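Local coordinates for carbohydrate-binding protein (Flavonifractor plautii, PDB 6N1B), which removes the acetyl group from N-acetylgalactosamine, probably as a step in converting the blood group A antigen toward O type, at residues A[260-263]-A[267-270]; A[287-292]-A[297-302]. All coordinates share one frame; numbering follows the deposited sequence.

Interaction 1. Residues A[260-263]-A[267-270]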
loop_
_atom_site.group_PDB
_atom_site.type_symbol
_atom_site.label_atom_id
_atom_site.label_comp_id
_atom_site.label_asym_id
_atom_site.label_seq_id
_atom_site.Cartn_x
_atom_site.Cartn_y
_atom_site.Cartn_z
ATOM N N GLY A 260 4.748 -14.112 -13.464
ATOM C CA GLY A 260 4.775 -15.147 -14.454
ATOM C C GLY A 260 3.558 -15.122 -15.377
ATOM O O GLY A 260 3.042 -14.061 -15.705
ATOM N N LEU A 261 3.210 -16.356 -15.780
ATOM C CA LEU A 261 2.085 -16.521 -16.690
ATOM C C LEU A 261 0.766 -16.722 -15.918
ATOM O O LEU A 261 0.767 -17.369 -14.869
ATOM C CB LEU A 261 2.366 -17.678 -17.595
ATOM C CG LEU A 261 3.727 -17.674 -18.384
ATOM C CD1 LEU A 261 3.787 -18.820 -19.398
ATOM C CD2 LEU A 261 4.035 -16.356 -19.018
ATOM N N ASP A 262 -0.322 -16.242 -16.554
ATOM C CA ASP A 262 -1.646 -16.463 -16.017
ATOM C C ASP A 262 -2.237 -17.769 -16.553
ATOM O O ASP A 262 -1.536 -18.590 -17.153
ATOM C CB ASP A 262 -2.530 -15.231 -16.284
ATOM C CG ASP A 262 -2.915 -15.011 -17.754
ATOM O OD1 ASP A 262 -2.654 -15.948 -18.551
ATOM O OD2 ASP A 262 -3.529 -13.960 -17.959
ATOM N N GLU A 263 -3.532 -17.981 -16.289
ATOM C CA GLU A 263 -4.145 -19.282 -16.660
ATOM C C GLU A 263 -4.311 -19.500 -18.160
ATOM O O GLU A 263 -4.530 -20.594 -18.598
ATOM C CB GLU A 263 -5.580 -19.401 -15.996
ATOM C CG GLU A 263 -5.467 -19.706 -14.576
ATOM C CD GLU A 263 -6.351 -20.968 -14.162
ATOM O OE1 GLU A 263 -5.862 -22.174 -14.176
ATOM O OE2 GLU A 263 -7.572 -20.774 -13.857
ATOM N N GLN A 267 1.766 -13.389 -20.100
ATOM C CA GLN A 267 2.595 -12.747 -19.079
ATOM C C GLN A 267 1.843 -11.658 -18.354
ATOM O O GLN A 267 1.141 -10.878 -18.942
ATOM C CB GLN A 267 3.807 -12.185 -19.838
ATOM C CG GLN A 267 4.813 -11.466 -18.878
ATOM C CD GLN A 267 5.486 -12.335 -17.887
ATOM O OE1 GLN A 267 6.013 -13.432 -18.253
ATOM N NE2 GLN A 267 5.520 -11.892 -16.596
ATOM N N LEU A 268 2.082 -11.614 -17.051
ATOM C CA LEU A 268 1.522 -10.544 -16.205
ATOM C C LEU A 268 2.531 -9.456 -15.989
ATOM O O LEU A 268 3.743 -9.706 -15.866
ATOM C CB LEU A 268 1.074 -11.184 -14.845
ATOM C CG LEU A 268 -0.113 -12.163 -14.980
ATOM C CD1 LEU A 268 -0.089 -13.098 -13.827
ATOM C CD2 LEU A 268 -1.351 -11.340 -15.032
ATOM N N ALA A 269 2.052 -8.227 -15.860
ATOM C CA ALA A 269 2.870 -7.060 -15.620
ATOM C C ALA A 269 2.442 -6.368 -14.335
ATOM O O ALA A 269 1.256 -6.389 -13.972
ATOM C CB ALA A 269 2.731 -6.062 -16.772
ATOM N N PRO A 270 3.390 -5.737 -13.644
ATOM C CA PRO A 270 3.086 -5.126 -12.371
ATOM C C PRO A 270 2.390 -3.777 -12.555
ATOM O O PRO A 270 2.694 -2.988 -13.425
ATOM C CB PRO A 270 4.455 -4.908 -11.714
ATOM C CG PRO A 270 5.393 -4.742 -12.933
ATOM C CD PRO A 270 4.800 -5.686 -13.953
#
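Gly260 O receives the backbone N-H of Leu268 at 3.0 Å with an N-H...O angle of 156°, beside a single bridge that brings Leu261 CA within 4.5 Å of Gln267 CA. The buried Leu268 side chain points toward residues 260-263. Its CB lies 3.6 Å from Gly260 O; CG and CD1 also approach Gly260 O, CD1 to 3.8 Å, and each lies 4.1 Å from Asp262 CB. The carboxylate beyond that methylene turns back on its own loop, where Asp262 OD1 accepts the backbone N-H groups of Asn264 and Gln266. Gln267, the bridge partner of Leu261, turns its side chain back on its own segment. A bend at chi2 (65°) folds its amide back so that NE2 donates to Leu268 O at 2.9 Å, in the carbonyl plane and close to the amide's own plane; Leu259 O takes a second bond from NE2. With the amide so held, OE1 lies 3.6 Å from Leu261 CD2, the two side chains crossing at about a right angle. Gly260 N and Gln314 OE1 are hydrogen-bonded, so this surface turn, which follows strand 253-254, is tied to strand 313-314 just before the chain enters strand 269-278.

Interaction 2. Residues A[287-292]-A[297-302]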
loop_
_atom_site.group_PDB
_atom_site.type_symbol
_atom_site.label_atom_id
_atom_site.label_comp_id
_atom_site.label_asym_id
_atom_site.label_seq_id
_atom_site.Cartn_x
_atom_site.Cartn_y
_atom_site.Cartn_z
ATOM N N ILE A 287 2.218 -9.429 -2.558
ATOM C CA ILE A 287 0.936 -9.371 -3.252
ATOM C C ILE A 287 1.055 -8.265 -4.273
ATOM O O ILE A 287 1.236 -7.092 -3.947
ATOM C CB ILE A 287 -0.230 -9.108 -2.213
ATOM C CG1 ILE A 287 -0.411 -10.296 -1.355
ATOM C CG2 ILE A 287 -1.477 -8.803 -2.982
ATOM C CD1 ILE A 287 -1.563 -10.190 -0.365
ATOM N N SER A 288 0.918 -8.668 -5.534
ATOM C CA SER A 288 1.046 -7.774 -6.702
ATOM C C SER A 288 -0.330 -7.522 -7.346
ATOM O O SER A 288 -0.992 -8.496 -7.751
ATOM C CB SER A 288 1.986 -8.440 -7.739
ATOM O OG SER A 288 1.953 -7.743 -8.945
ATOM N N GLN A 289 -0.710 -6.267 -7.437
ATOM C CA GLN A 289 -1.829 -5.877 -8.296
ATOM C C GLN A 289 -1.244 -5.781 -9.696
ATOM O O GLN A 289 -0.321 -4.983 -9.948
ATOM C CB GLN A 289 -2.352 -4.493 -7.851
ATOM C CG GLN A 289 -3.428 -3.987 -8.778
ATOM C CD GLN A 289 -3.701 -2.508 -8.657
ATOM O OE1 GLN A 289 -3.107 -1.823 -7.807
ATOM N NE2 GLN A 289 -4.545 -1.968 -9.598
ATOM N N CYS A 290 -1.740 -6.645 -10.602
ATOM C CA CYS A 290 -1.109 -6.905 -11.886
ATOM C C CYS A 290 -2.118 -7.118 -12.961
ATOM O O CYS A 290 -3.341 -7.211 -12.682
ATOM C CB CYS A 290 -0.076 -8.034 -11.762
ATOM S SG CYS A 290 -0.820 -9.601 -11.218
ATOM N N PHE A 291 -1.677 -7.298 -14.204
ATOM C CA PHE A 291 -2.580 -7.327 -15.348
ATOM C C PHE A 291 -1.918 -7.990 -16.532
ATOM O O PHE A 291 -0.662 -7.858 -16.696
ATOM C CB PHE A 291 -3.082 -5.922 -15.679
ATOM C CG PHE A 291 -1.972 -4.955 -15.993
ATOM C CD1 PHE A 291 -1.301 -4.285 -14.981
ATOM C CD2 PHE A 291 -1.569 -4.785 -17.319
ATOM C CE1 PHE A 291 -0.258 -3.441 -15.285
ATOM C CE2 PHE A 291 -0.542 -3.922 -17.605
ATOM C CZ PHE A 291 0.149 -3.294 -16.595
ATOM N N ALA A 292 -2.711 -8.588 -17.402
ATOM C CA ALA A 292 -2.190 -9.223 -18.640
ATOM C C ALA A 292 -2.422 -8.375 -19.872
ATOM O O ALA A 292 -1.784 -8.613 -20.913
ATOM C CB ALA A 292 -2.851 -10.581 -18.869
ATOM N N ASP A 297 -6.675 -1.776 -15.994
ATOM C CA ASP A 297 -8.121 -1.987 -15.929
ATOM C C ASP A 297 -8.446 -3.429 -15.762
ATOM O O ASP A 297 -7.858 -4.301 -16.394
ATOM C CB ASP A 297 -8.809 -1.451 -17.175
ATOM C CG ASP A 297 -8.784 0.052 -17.325
ATOM O OD1 ASP A 297 -8.454 0.786 -16.361
ATOM O OD2 ASP A 297 -9.283 0.493 -18.396
ATOM N N GLY A 298 -9.350 -3.739 -14.805
ATOM C CA GLY A 298 -9.646 -5.178 -14.531
ATOM C C GLY A 298 -8.576 -5.923 -13.804
ATOM O O GLY A 298 -8.597 -7.144 -13.747
ATOM N N SER A 299 -7.626 -5.188 -13.179
ATOM C CA SER A 299 -6.534 -5.889 -12.495
ATOM C C SER A 299 -6.966 -6.818 -11.416
ATOM O O SER A 299 -8.030 -6.641 -10.794
ATOM C CB SER A 299 -5.597 -4.822 -11.925
ATOM O OG SER A 299 -6.248 -3.883 -11.026
ATOM N N VAL A 300 -6.100 -7.795 -11.200
ATOM C CA VAL A 300 -6.260 -8.819 -10.226
ATOM C C VAL A 300 -5.029 -8.793 -9.276
ATOM O O VAL A 300 -4.062 -8.041 -9.528
ATOM C CB VAL A 300 -6.340 -10.208 -10.838
ATOM C CG1 VAL A 300 -7.591 -10.347 -11.686
ATOM C CG2 VAL A 300 -5.125 -10.545 -11.708
ATOM N N LEU A 301 -5.093 -9.561 -8.183
ATOM C CA LEU A 301 -3.887 -9.771 -7.386
ATOM C C LEU A 301 -3.348 -11.168 -7.752
ATOM O O LEU A 301 -4.064 -12.130 -7.918
ATOM C CB LEU A 301 -4.187 -9.801 -5.881
ATOM C CG LEU A 301 -4.810 -8.553 -5.321
ATOM C CD1 LEU A 301 -5.057 -8.656 -3.840
ATOM C CD2 LEU A 301 -4.072 -7.272 -5.681
ATOM N N HIS A 302 -1.987 -11.217 -7.758
ATOM C CA HIS A 302 -1.223 -12.455 -7.785
ATOM C C HIS A 302 -0.233 -12.503 -6.561
ATOM O O HIS A 302 0.132 -11.428 -6.119
ATOM C CB HIS A 302 -0.529 -12.737 -9.127
ATOM C CG HIS A 302 -1.440 -13.278 -10.187
ATOM N ND1 HIS A 302 -1.432 -14.656 -10.494
ATOM C CD2 HIS A 302 -2.336 -12.714 -11.006
ATOM C CE1 HIS A 302 -2.349 -14.868 -11.432
ATOM N NE2 HIS A 302 -2.906 -13.724 -11.752
#
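Gln289 meets Ser299 through an extended chain: CG stands anti to the backbone N (chi1 175°) and the carbons beyond it stay stretched, carrying the amide to Ser299, just ahead of the partner strand. Cys290 is turned differently, its chi1 of 61° setting SG between the backbone N and the carbonyl carbon and so against His302. At the first meeting, Gln289 NE2 donates to Ser299 OG at 2.9 Å, with the hydroxyl oxygen close to the amide plane; the same OG is hydrogen-bonded to Ile334 O, so the serine links the glutamine to the next sheet. At the second, SG approaches His302 CD2 to 3.5 Å, obliquely to the ring. The backbones form an antiparallel beta hairpin, strands 283-291 and 300-306; the axes of its segments 287-291 and 300-302 make an angle of 137°, well short of antiparallel, as expected of a strongly twisted hairpin. It supplies the middle two strands of a four-stranded antiparallel sheet, consistent with one blade of a beta-propeller. Ser288 and His302 are a hydrogen-bonded pair, with Ser288 N to His302 O and His302 N to Ser288 O both 2.9 Å. Cys290 and Val300 form the next such pair, Cys290 N to Val300 O being 2.9 Å and Val300 N to Cys290 O a longer 3.2 Å. Between them, the non-hydrogen-bonded pair Gln289 and Leu301 faces the other side of the sheet. There Leu301 CD1 packs on Ile287 CG2 at 3.7 Å, while its CD2 lies over Gln289 CA at 3.7 Å. Gln289 also touches Trp271 and Tyr335, which line the glycan pocket, and the calcium ligand His272, placing it in a second shell. In the turn, Asp297 OD1 is hydrogen-bonded to the hydroxyl of Tyr230, another residue of that pocket.

Following the chain from its N terminus, interaction 1 comes first: after strand 253-254, residues 260-263 and 267-270 close a short loop with three residues between them. The chain then runs through strand 269-278 and returns along strand 283-291 before interaction 2 closes the hairpin turn between 287-292 and 297-302. The two closures are therefore in series, neither nested nor crossed, yet their centres are 9 Å apart. Strands 269-278 and 283-291 are neighbours in one sheet, and Ala269 N lies 2.9 Å from Phe291 O, a probable hydrogen bond. Leu268 CD1 also packs on His302 NE2 at 3.6 Å, so the surface loop meets the buried hairpin.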